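Local coordinates for protein homospermidine synthase (Legionella pneumophila subsp. pneumophila str. Philadelphia 1, PDB 2PH5) that binds NAD in a Rossmann-type domain and probably makes the polyamine homospermidine, at residues 85-96 with 108-119. Sequence-based numbering, arbitrary orientation.
With NAD (nicotinamide-adenine-dinucleotide), chain C.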
loop_
_atom_site.group_PDB
_atom_site.type_symbol
_atom_site.label_atom_id
_atom_site.label_comp_id
_atom_site.label_asym_id
_atom_site.label_seq_id
_atom_site.Cartn_x
_atom_site.Cartn_y
_atom_site.Cartn_z
ATOM N N ASP A 85 -26.615 7.092 -37.758
ATOM C CA ASP A 85 -25.209 6.906 -37.456
ATOM C C ASP A 85 -25.102 6.640 -35.962
ATOM O O ASP A 85 -26.088 6.758 -35.237
ATOM C CB ASP A 85 -24.391 8.136 -37.847
ATOM C CG ASP A 85 -24.146 8.216 -39.340
ATOM O OD1 ASP A 85 -24.238 7.165 -40.013
ATOM O OD2 ASP A 85 -23.845 9.322 -39.843
ATOM N N PHE A 86 -23.913 6.289 -35.495
ATOM C CA PHE A 86 -23.735 5.986 -34.085
ATOM C C PHE A 86 -22.539 6.726 -33.494
ATOM O O PHE A 86 -21.403 6.539 -33.932
ATOM C CB PHE A 86 -23.557 4.469 -33.926
ATOM C CG PHE A 86 -23.902 3.938 -32.558
ATOM C CD1 PHE A 86 -24.469 2.672 -32.426
ATOM C CD2 PHE A 86 -23.645 4.679 -31.406
ATOM C CE1 PHE A 86 -24.778 2.148 -31.168
ATOM C CE2 PHE A 86 -23.949 4.164 -30.138
ATOM C CZ PHE A 86 -24.517 2.896 -30.021
ATOM N N LEU A 87 -22.798 7.571 -32.502
ATOM C CA LEU A 87 -21.725 8.307 -31.850
ATOM C C LEU A 87 -21.275 7.559 -30.596
ATOM O O LEU A 87 -21.993 7.529 -29.599
ATOM C CB LEU A 87 -22.192 9.719 -31.465
ATOM C CG LEU A 87 -21.229 10.580 -30.627
ATOM C CD1 LEU A 87 -19.919 10.757 -31.370
ATOM C CD2 LEU A 87 -21.848 11.944 -30.357
ATOM N N ILE A 88 -20.106 6.929 -30.651
ATOM C CA ILE A 88 -19.595 6.221 -29.483
ATOM C C ILE A 88 -18.825 7.263 -28.674
ATOM O O ILE A 88 -17.793 7.761 -29.112
ATOM C CB ILE A 88 -18.666 5.050 -29.885
ATOM C CG1 ILE A 88 -19.426 4.067 -30.771
ATOM C CG2 ILE A 88 -18.196 4.295 -28.649
ATOM C CD1 ILE A 88 -18.558 2.976 -31.341
ATOM N N ASP A 89 -19.354 7.609 -27.502
ATOM C CA ASP A 89 -18.740 8.617 -26.638
ATOM C C ASP A 89 -17.819 7.978 -25.609
ATOM O O ASP A 89 -18.276 7.355 -24.654
ATOM C CB ASP A 89 -19.844 9.419 -25.932
ATOM C CG ASP A 89 -19.307 10.567 -25.069
ATOM O OD1 ASP A 89 -20.149 11.320 -24.516
ATOM O OD2 ASP A 89 -18.067 10.723 -24.937
ATOM N N VAL A 90 -16.515 8.127 -25.814
ATOM C CA VAL A 90 -15.536 7.581 -24.884
ATOM C C VAL A 90 -14.506 8.674 -24.565
ATOM O O VAL A 90 -13.301 8.412 -24.467
ATOM C CB VAL A 90 -14.829 6.333 -25.476
ATOM C CG1 VAL A 90 -15.828 5.199 -25.655
ATOM C CG2 VAL A 90 -14.187 6.671 -26.802
ATOM N N SER A 91 -15.009 9.900 -24.410
ATOM C CA SER A 91 -14.189 11.076 -24.114
ATOM C C SER A 91 -14.310 11.497 -22.663
ATOM O O SER A 91 -14.940 10.824 -21.855
ATOM C CB SER A 91 -14.621 12.266 -24.978
ATOM O OG SER A 91 -15.955 12.653 -24.674
ATOM N N ILE A 92 -13.690 12.626 -22.346
ATOM C CA ILE A 92 -13.764 13.190 -21.015
ATOM C C ILE A 92 -13.915 14.707 -21.183
ATOM O O ILE A 92 -13.560 15.266 -22.227
ATOM C CB ILE A 92 -12.506 12.836 -20.190
ATOM C CG1 ILE A 92 -12.898 12.749 -18.723
ATOM C CG2 ILE A 92 -11.382 13.850 -20.419
ATOM C CD1 ILE A 92 -13.766 11.540 -18.424
ATOM N N GLY A 93 -14.476 15.371 -20.179
ATOM C CA GLY A 93 -14.638 16.811 -20.271
ATOM C C GLY A 93 -15.623 17.340 -21.309
ATOM O O GLY A 93 -15.653 18.543 -21.565
ATOM N N ILE A 94 -16.422 16.472 -21.926
ATOM C CA ILE A 94 -17.412 16.934 -22.900
ATOM C C ILE A 94 -18.818 16.580 -22.422
ATOM O O ILE A 94 -19.093 15.439 -22.053
ATOM C CB ILE A 94 -17.205 16.314 -24.292
ATOM C CG1 ILE A 94 -15.794 16.589 -24.796
ATOM C CG2 ILE A 94 -18.204 16.910 -25.276
ATOM C CD1 ILE A 94 -15.499 15.969 -26.157
ATOM N N SER A 95 -19.708 17.566 -22.444
ATOM C CA SER A 95 -21.089 17.391 -21.992
ATOM C C SER A 95 -21.887 16.257 -22.652
ATOM O O SER A 95 -22.298 16.371 -23.798
ATOM C CB SER A 95 -21.837 18.721 -22.160
ATOM O OG SER A 95 -23.234 18.569 -21.995
ATOM N N SER A 96 -22.111 15.170 -21.916
ATOM C CA SER A 96 -22.886 14.047 -22.427
ATOM C C SER A 96 -24.278 14.547 -22.801
ATOM O O SER A 96 -24.832 14.167 -23.826
ATOM C CB SER A 96 -23.026 12.956 -21.366
ATOM O OG SER A 96 -21.768 12.572 -20.834
ATOM N N ALA A 108 -29.143 10.289 -34.791
ATOM C CA ALA A 108 -28.075 9.300 -34.610
ATOM C C ALA A 108 -28.075 8.626 -33.232
ATOM O O ALA A 108 -28.530 9.205 -32.244
ATOM C CB ALA A 108 -26.719 9.954 -34.870
ATOM N N LEU A 109 -27.581 7.392 -33.182
ATOM C CA LEU A 109 -27.500 6.623 -31.941
ATOM C C LEU A 109 -26.392 7.178 -31.053
ATOM O O LEU A 109 -25.523 7.919 -31.511
ATOM C CB LEU A 109 -27.199 5.151 -32.252
ATOM C CG LEU A 109 -28.363 4.161 -32.341
ATOM C CD1 LEU A 109 -29.698 4.898 -32.559
ATOM C CD2 LEU A 109 -28.070 3.174 -33.458
ATOM N N TYR A 110 -26.399 6.804 -29.785
ATOM C CA TYR A 110 -25.373 7.303 -28.887
ATOM C C TYR A 110 -25.201 6.356 -27.722
ATOM O O TYR A 110 -26.160 5.698 -27.319
ATOM C CB TYR A 110 -25.768 8.694 -28.374
ATOM C CG TYR A 110 -24.907 9.217 -27.245
ATOM C CD1 TYR A 110 -25.026 8.702 -25.951
ATOM C CD2 TYR A 110 -23.992 10.247 -27.461
ATOM C CE1 TYR A 110 -24.263 9.198 -24.902
ATOM C CE2 TYR A 110 -23.222 10.753 -26.414
ATOM C CZ TYR A 110 -23.369 10.220 -25.133
ATOM O OH TYR A 110 -22.648 10.734 -24.080
ATOM N N ILE A 111 -23.974 6.283 -27.208
ATOM C CA ILE A 111 -23.634 5.457 -26.054
ATOM C C ILE A 111 -22.438 6.090 -25.334
ATOM O O ILE A 111 -21.682 6.842 -25.936
ATOM C CB ILE A 111 -23.221 4.019 -26.468
ATOM C CG1 ILE A 111 -22.988 3.163 -25.227
ATOM C CG2 ILE A 111 -21.907 4.039 -27.240
ATOM C CD1 ILE A 111 -22.820 1.698 -25.528
ATOM N N ASN A 112 -22.288 5.810 -24.045
ATOM C CA ASN A 112 -21.148 6.299 -23.291
ATOM C C ASN A 112 -20.897 5.349 -22.141
ATOM O O ASN A 112 -21.759 4.533 -21.791
ATOM C CB ASN A 112 -21.348 7.747 -22.777
ATOM C CG ASN A 112 -22.270 7.850 -21.550
ATOM O OD1 ASN A 112 -22.512 8.947 -21.042
ATOM N ND2 ASN A 112 -22.777 6.721 -21.077
ATOM N N ALA A 113 -19.703 5.436 -21.572
ATOM C CA ALA A 113 -19.347 4.587 -20.448
ATOM C C ALA A 113 -19.452 5.401 -19.156
ATOM O O ALA A 113 -19.200 4.886 -18.069
ATOM C CB ALA A 113 -17.936 4.039 -20.643
ATOM N N ALA A 114 -19.824 6.676 -19.277
ATOM C CA ALA A 114 -19.989 7.540 -18.103
ATOM C C ALA A 114 -20.502 8.937 -18.469
ATOM O O ALA A 114 -20.117 9.508 -19.495
ATOM C CB ALA A 114 -18.668 7.654 -17.329
ATOM N N THR A 115 -21.376 9.486 -17.628
ATOM C CA THR A 115 -21.926 10.815 -17.875
ATOM C C THR A 115 -20.920 11.877 -17.460
ATOM O O THR A 115 -20.442 11.883 -16.333
ATOM C CB THR A 115 -23.253 11.018 -17.118
ATOM O OG1 THR A 115 -24.252 10.158 -17.685
ATOM C CG2 THR A 115 -23.718 12.468 -17.226
ATOM N N GLU A 116 -20.596 12.772 -18.384
ATOM C CA GLU A 116 -19.620 13.825 -18.123
ATOM C C GLU A 116 -20.139 15.214 -18.506
ATOM O O GLU A 116 -20.978 15.360 -19.399
ATOM C CB GLU A 116 -18.340 13.538 -18.912
ATOM C CG GLU A 116 -17.611 12.272 -18.514
ATOM C CD GLU A 116 -16.683 12.482 -17.333
ATOM O OE1 GLU A 116 -15.892 13.449 -17.374
ATOM O OE2 GLU A 116 -16.732 11.678 -16.373
ATOM N N PRO A 117 -19.638 16.256 -17.829
ATOM C CA PRO A 117 -20.027 17.646 -18.081
ATOM C C PRO A 117 -18.920 18.317 -18.897
ATOM O O PRO A 117 -17.934 17.672 -19.241
ATOM C CB PRO A 117 -20.100 18.219 -16.682
ATOM C CG PRO A 117 -18.857 17.621 -16.069
ATOM C CD PRO A 117 -18.883 16.158 -16.563
ATOM N N TRP A 118 -19.077 19.602 -19.203
ATOM C CA TRP A 118 -18.046 20.321 -19.945
ATOM C C TRP A 118 -16.835 20.515 -19.030
ATOM O O TRP A 118 -16.990 20.671 -17.815
ATOM C CB TRP A 118 -18.556 21.687 -20.406
ATOM C CG TRP A 118 -19.482 21.633 -21.581
ATOM C CD1 TRP A 118 -20.818 21.922 -21.591
ATOM C CD2 TRP A 118 -19.141 21.270 -22.927
ATOM N NE1 TRP A 118 -21.326 21.762 -22.858
ATOM C CE2 TRP A 118 -20.318 21.362 -23.696
ATOM C CE3 TRP A 118 -17.955 20.875 -23.554
ATOM C CZ2 TRP A 118 -20.344 21.076 -25.061
ATOM C CZ3 TRP A 118 -17.977 20.590 -24.913
ATOM C CH2 TRP A 118 -19.164 20.692 -25.652
ATOM N N LYS A 119 -15.637 20.513 -19.608
ATOM C CA LYS A 119 -14.416 20.689 -18.826
ATOM C C LYS A 119 -14.401 22.036 -18.109
ATOM O O LYS A 119 -14.654 23.072 -18.721
ATOM C CB LYS A 119 -13.179 20.596 -19.728
ATOM C CG LYS A 119 -11.864 20.486 -18.960
ATOM C CD LYS A 119 -10.651 20.569 -19.876
ATOM C CE LYS A 119 -10.482 21.973 -20.448
ATOM N NZ LYS A 119 -10.136 22.967 -19.391
HETATM P PA NAD C . -8.692 8.878 -21.317
HETATM O O1A NAD C . -8.388 10.124 -20.532
HETATM O O2A NAD C . -7.624 7.847 -21.437
HETATM O O5B NAD C . -9.186 9.253 -22.816
HETATM C C5B NAD C . -10.169 10.264 -23.021
HETATM C C4B NAD C . -9.982 10.837 -24.439
HETATM O O4B NAD C . -10.946 11.859 -24.575
HETATM C C3B NAD C . -8.611 11.471 -24.697
HETATM O O3B NAD C . -8.006 10.890 -25.854
HETATM C C2B NAD C . -8.907 12.932 -24.886
HETATM O O2B NAD C . -8.050 13.610 -25.776
HETATM C C1B NAD C . -10.383 12.942 -25.287
HETATM N N9A NAD C . -11.138 14.143 -24.912
HETATM C C8A NAD C . -10.868 14.926 -23.776
HETATM N N7A NAD C . -11.068 16.237 -24.019
HETATM C C5A NAD C . -11.453 16.329 -25.312
HETATM C C6A NAD C . -11.798 17.428 -26.098
HETATM N N6A NAD C . -11.817 18.684 -25.650
HETATM N N1A NAD C . -12.148 17.174 -27.417
HETATM C C2A NAD C . -12.159 15.900 -27.949
HETATM N N3A NAD C . -11.831 14.800 -27.191
HETATM C C4A NAD C . -11.488 15.050 -25.893
HETATM O O3 NAD C . -9.927 8.222 -20.577
HETATM P PN NAD C . -10.838 6.938 -20.888
HETATM O O1N NAD C . -10.934 6.160 -19.631
HETATM O O2N NAD C . -10.295 6.270 -22.123
HETATM O O5D NAD C . -12.139 7.802 -21.159
HETATM C C5D NAD C . -13.414 7.303 -21.477
HETATM C C4D NAD C . -14.180 7.323 -20.170
HETATM O O4D NAD C . -14.710 6.046 -19.935
HETATM C C3D NAD C . -14.525 8.194 -18.980
HETATM O O3D NAD C . -15.654 9.013 -19.241
HETATM C C2D NAD C . -14.776 7.157 -17.900
HETATM O O2D NAD C . -15.576 7.621 -16.851
HETATM C C1D NAD C . -15.363 5.986 -18.680
HETATM N N1N NAD C . -15.056 4.627 -18.175
HETATM C C2N NAD C . -16.075 3.777 -17.811
HETATM C C3N NAD C . -15.728 2.485 -17.360
HETATM C C7N NAD C . -16.763 1.492 -16.960
HETATM O O7N NAD C . -16.327 0.257 -16.552
HETATM N N7N NAD C . -18.054 1.744 -17.009
HETATM C C4N NAD C . -14.361 2.069 -17.281
HETATM C C5N NAD C . -13.348 2.975 -17.660
HETATM C C6N NAD C . -13.678 4.241 -18.105
HETATM O O HOH W 1 -17.810 7.454 -22.064
HETATM O O HOH W 2 -18.170 10.048 -21.105
#
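Phe86 and Leu109 pair across two parallel strands, 86-89 and 109-112, whose axes run 4.5 Å apart. Backbone bonds join them: Leu109 N to Asp85 O, Leu87 N to Leu109 O and Asp89 N to Ile111 O, with a weak one from Ile111 N to Leu87 O. Helix 96-106 links the strands as a beta-alpha-beta crossover of the Rossmann fold.

Beyond the strands, Ser96 and Glu116 grip each other twice. Ser96 N donates to Glu116 O, and Glu116 N returns an almost straight bond to Ser96 OG at 2.7 Å. Tyr110 OH donates to Asp89 OD1 at 2.6 Å, on the anti side of the carboxylate; ring and carboxylate planes stand 76° apart. With CG anti to the backbone N (chi1 -176°), Asp89 also turns OD2 to Ser91 N, closing an Asx turn. Ser91 OG gives the same oxygen a second bond. Water bridges Asp89 O and Ala113 N.

Phe86, Leu109 and Ile111 share one face of the sheet. Leu109 CB sits over the centre of the Phe86 ring, 3.6 Å from its centroid. Ile111 CG2 meets Phe86 CE2 obliquely at 3.5 Å. In the loops beyond, Ser95 CB makes a CH-pi contact with the five-membered ring of Trp118, while Ile94 CG2 touches Trp118 CZ3.

NAD O3D donates to Ser91 O, and Ala113 CB packs 3.4 Å from NAD C2N. The Asp89 carboxylate is held by three bonds, consistent with tying the turn that carries Ser91 to strand 109-112 through Tyr110.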